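Local coordinates for protein toll-like receptor 13 (PDB 4Z0C) that recognises and binds bacterial 23S rRNA as an innate immune receptor, signalling through MYD88 and TRAF6 to activate NF-kappa-B and trigger cytokine secretion, at residues D321-A326 / N345-S350. Sequence-based numbering, arbitrary orientation.
Sequences DSEFNA and NRTWSS. With NAG (2-acetamido-2-deoxy-beta-D-glucopyranose), chain Q.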
loop_
_atom_site.group_PDB
_atom_site.type_symbol
_atom_site.label_atom_id
_atom_site.label_comp_id
_atom_site.label_asym_id
_atom_site.label_seq_id
_atom_site.Cartn_x
_atom_site.Cartn_y
_atom_site.Cartn_z
ATOM N N ASP A 321 -17.499 -20.140 35.793
ATOM C CA ASP A 321 -17.955 -21.024 36.861
ATOM C C ASP A 321 -16.918 -22.021 37.377
ATOM O O ASP A 321 -17.128 -23.238 37.310
ATOM C CB ASP A 321 -19.188 -21.789 36.387
ATOM C CG ASP A 321 -20.006 -22.307 37.522
ATOM O OD1 ASP A 321 -19.978 -21.680 38.602
ATOM O OD2 ASP A 321 -20.645 -23.361 37.340
ATOM N N SER A 322 -15.783 -21.507 37.845
ATOM C CA SER A 322 -14.789 -22.338 38.516
ATOM C C SER A 322 -14.289 -23.542 37.714
ATOM O O SER A 322 -13.822 -24.511 38.298
ATOM C CB SER A 322 -15.327 -22.785 39.882
ATOM O OG SER A 322 -15.775 -21.667 40.632
ATOM N N GLU A 323 -14.375 -23.478 36.387
ATOM C CA GLU A 323 -13.972 -24.599 35.519
ATOM C C GLU A 323 -12.557 -25.127 35.739
ATOM O O GLU A 323 -12.297 -26.324 35.576
ATOM C CB GLU A 323 -14.153 -24.246 34.037
ATOM C CG GLU A 323 -15.588 -24.389 33.528
ATOM C CD GLU A 323 -16.475 -23.189 33.837
ATOM O OE1 GLU A 323 -17.716 -23.358 33.790
ATOM O OE2 GLU A 323 -15.943 -22.091 34.141
ATOM N N PHE A 324 -11.635 -24.230 36.060
ATOM C CA PHE A 324 -10.228 -24.596 36.139
ATOM C C PHE A 324 -9.725 -24.675 37.562
ATOM O O PHE A 324 -8.552 -24.977 37.790
ATOM C CB PHE A 324 -9.371 -23.606 35.318
ATOM C CG PHE A 324 -9.656 -23.651 33.849
ATOM C CD1 PHE A 324 -9.071 -24.630 33.051
ATOM C CD2 PHE A 324 -10.529 -22.737 33.265
ATOM C CE1 PHE A 324 -9.335 -24.699 31.691
ATOM C CE2 PHE A 324 -10.803 -22.794 31.911
ATOM C CZ PHE A 324 -10.205 -23.774 31.116
ATOM N N ASN A 325 -10.604 -24.417 38.524
ATOM C CA ASN A 325 -10.155 -24.287 39.910
ATOM C C ASN A 325 -9.582 -25.553 40.552
ATOM O O ASN A 325 -8.809 -25.470 41.509
ATOM C CB ASN A 325 -11.203 -23.601 40.786
ATOM C CG ASN A 325 -11.343 -22.118 40.458
ATOM O OD1 ASN A 325 -10.453 -21.519 39.841
ATOM N ND2 ASN A 325 -12.458 -21.519 40.865
ATOM N N ALA A 326 -9.948 -26.718 40.029
ATOM C CA ALA A 326 -9.362 -27.962 40.515
ATOM C C ALA A 326 -8.061 -28.269 39.765
ATOM O O ALA A 326 -7.505 -29.365 39.868
ATOM C CB ALA A 326 -10.350 -29.112 40.390
ATOM N N ASN A 345 -13.723 -13.606 36.370
ATOM C CA ASN A 345 -12.989 -13.902 37.589
ATOM C C ASN A 345 -13.213 -15.282 38.209
ATOM O O ASN A 345 -12.388 -15.770 38.969
ATOM C CB ASN A 345 -13.401 -12.851 38.626
ATOM C CG ASN A 345 -12.238 -12.080 39.137
ATOM O OD1 ASN A 345 -11.110 -12.358 38.730
ATOM N ND2 ASN A 345 -12.478 -11.063 39.968
ATOM N N ARG A 346 -14.326 -15.909 37.870
ATOM C CA ARG A 346 -14.728 -17.137 38.529
ATOM C C ARG A 346 -14.137 -18.387 37.928
ATOM O O ARG A 346 -14.125 -19.436 38.582
ATOM C CB ARG A 346 -16.255 -17.273 38.539
ATOM C CG ARG A 346 -17.010 -16.174 39.260
ATOM C CD ARG A 346 -16.644 -16.095 40.736
ATOM N NE ARG A 346 -17.493 -15.132 41.438
ATOM C CZ ARG A 346 -18.794 -15.308 41.657
ATOM N NH1 ARG A 346 -19.397 -16.408 41.224
ATOM N NH2 ARG A 346 -19.494 -14.385 42.303
ATOM N N THR A 347 -13.672 -18.296 36.687
ATOM C CA THR A 347 -13.219 -19.504 36.001
ATOM C C THR A 347 -11.822 -19.980 36.395
ATOM O O THR A 347 -11.571 -21.181 36.435
ATOM C CB THR A 347 -13.308 -19.368 34.465
ATOM O OG1 THR A 347 -13.302 -20.680 33.877
ATOM C CG2 THR A 347 -12.137 -18.536 33.911
ATOM N N TRP A 348 -10.930 -19.044 36.699
ATOM C CA TRP A 348 -9.526 -19.361 36.947
ATOM C C TRP A 348 -9.037 -18.673 38.212
ATOM O O TRP A 348 -7.898 -18.212 38.291
ATOM C CB TRP A 348 -8.661 -18.957 35.756
ATOM C CG TRP A 348 -8.922 -17.561 35.221
ATOM C CD1 TRP A 348 -9.185 -16.422 35.943
ATOM C CD2 TRP A 348 -8.968 -17.178 33.845
ATOM N NE1 TRP A 348 -9.384 -15.351 35.092
ATOM C CE2 TRP A 348 -9.257 -15.793 33.800
ATOM C CE3 TRP A 348 -8.799 -17.871 32.644
ATOM C CZ2 TRP A 348 -9.363 -15.096 32.605
ATOM C CZ3 TRP A 348 -8.906 -17.169 31.453
ATOM C CH2 TRP A 348 -9.195 -15.797 31.446
ATOM N N SER A 349 -9.922 -18.604 39.196
ATOM C CA SER A 349 -9.627 -17.975 40.478
ATOM C C SER A 349 -8.381 -18.535 41.174
ATOM O O SER A 349 -7.667 -17.811 41.870
ATOM C CB SER A 349 -10.835 -18.130 41.402
ATOM O OG SER A 349 -10.849 -17.094 42.362
ATOM N N SER A 350 -8.129 -19.825 40.991
ATOM C CA SER A 350 -7.046 -20.488 41.713
ATOM C C SER A 350 -5.781 -20.726 40.867
ATOM O O SER A 350 -4.830 -21.358 41.323
ATOM C CB SER A 350 -7.545 -21.825 42.236
ATOM O OG SER A 350 -7.681 -22.732 41.153
HETATM C C1 NAG Q . -13.805 -10.998 40.510
HETATM C C2 NAG Q . -12.881 -10.149 41.400
HETATM C C3 NAG Q . -13.658 -9.092 42.201
HETATM C C4 NAG Q . -14.632 -8.344 41.290
HETATM C C5 NAG Q . -15.507 -9.373 40.584
HETATM C C6 NAG Q . -16.666 -8.785 39.781
HETATM C C7 NAG Q . -10.759 -11.046 42.325
HETATM C C8 NAG Q . -10.167 -11.749 43.514
HETATM N N2 NAG Q . -12.099 -10.998 42.287
HETATM O O3 NAG Q . -12.768 -8.191 42.827
HETATM O O4 NAG Q . -15.407 -7.417 42.013
HETATM O O5 NAG Q . -14.654 -10.145 39.757
HETATM O O6 NAG Q . -16.218 -8.226 38.566
HETATM O O7 NAG Q . -10.026 -10.561 41.451
#
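Thr347 wedges its hydroxyl and carbonyl against the type I turn from Ser322 to Asn325, and one tight patch of the contact forms around it. Its OG1, held anti to the backbone N (chi1 -160°), donates to Glu323 OE2 at 3.0 Å on the anti lone pair. Glu323 OE2 also accepts Asp321 N on its syn lone pair, so two donors fix the buried carboxylate, whose chain bends at chi2 to lie across Thr347. Phe324 N meets Thr347 O at 3.1 Å, nearly along the C=O axis. The Phe324 ring turns its edge to Thr347, CD2 lying 3.5 Å from OG1, and packs inward on Ile296, Leu319 and Leu351. Thr347 CG2 sits over one face of the Trp348 indole, offset toward its rim; Trp348 NE1 bonds to Ala371 O of the following coil. In a second close patch, nearer the surface, Ser350 donates twice to Asn325: OG to O at 3.0 Å in the carbonyl plane, and N to OD1 at 3.1 Å from above the amide plane. The loose side lies at Ser322, whose N bonds only weakly to Arg346 O, at Arg346, whose side chain runs outward, and at Asp321, whose OD2 forms a salt bridge with Lys297. Asn345 bears an N-linked NAG beyond the interface. Phe324 and Trp348 hold equivalent positions, consistent with the LRR-consensus phenylalanine, where convex-side loops of LRR 12 and LRR 13 stack in the Toll-like receptor solenoid.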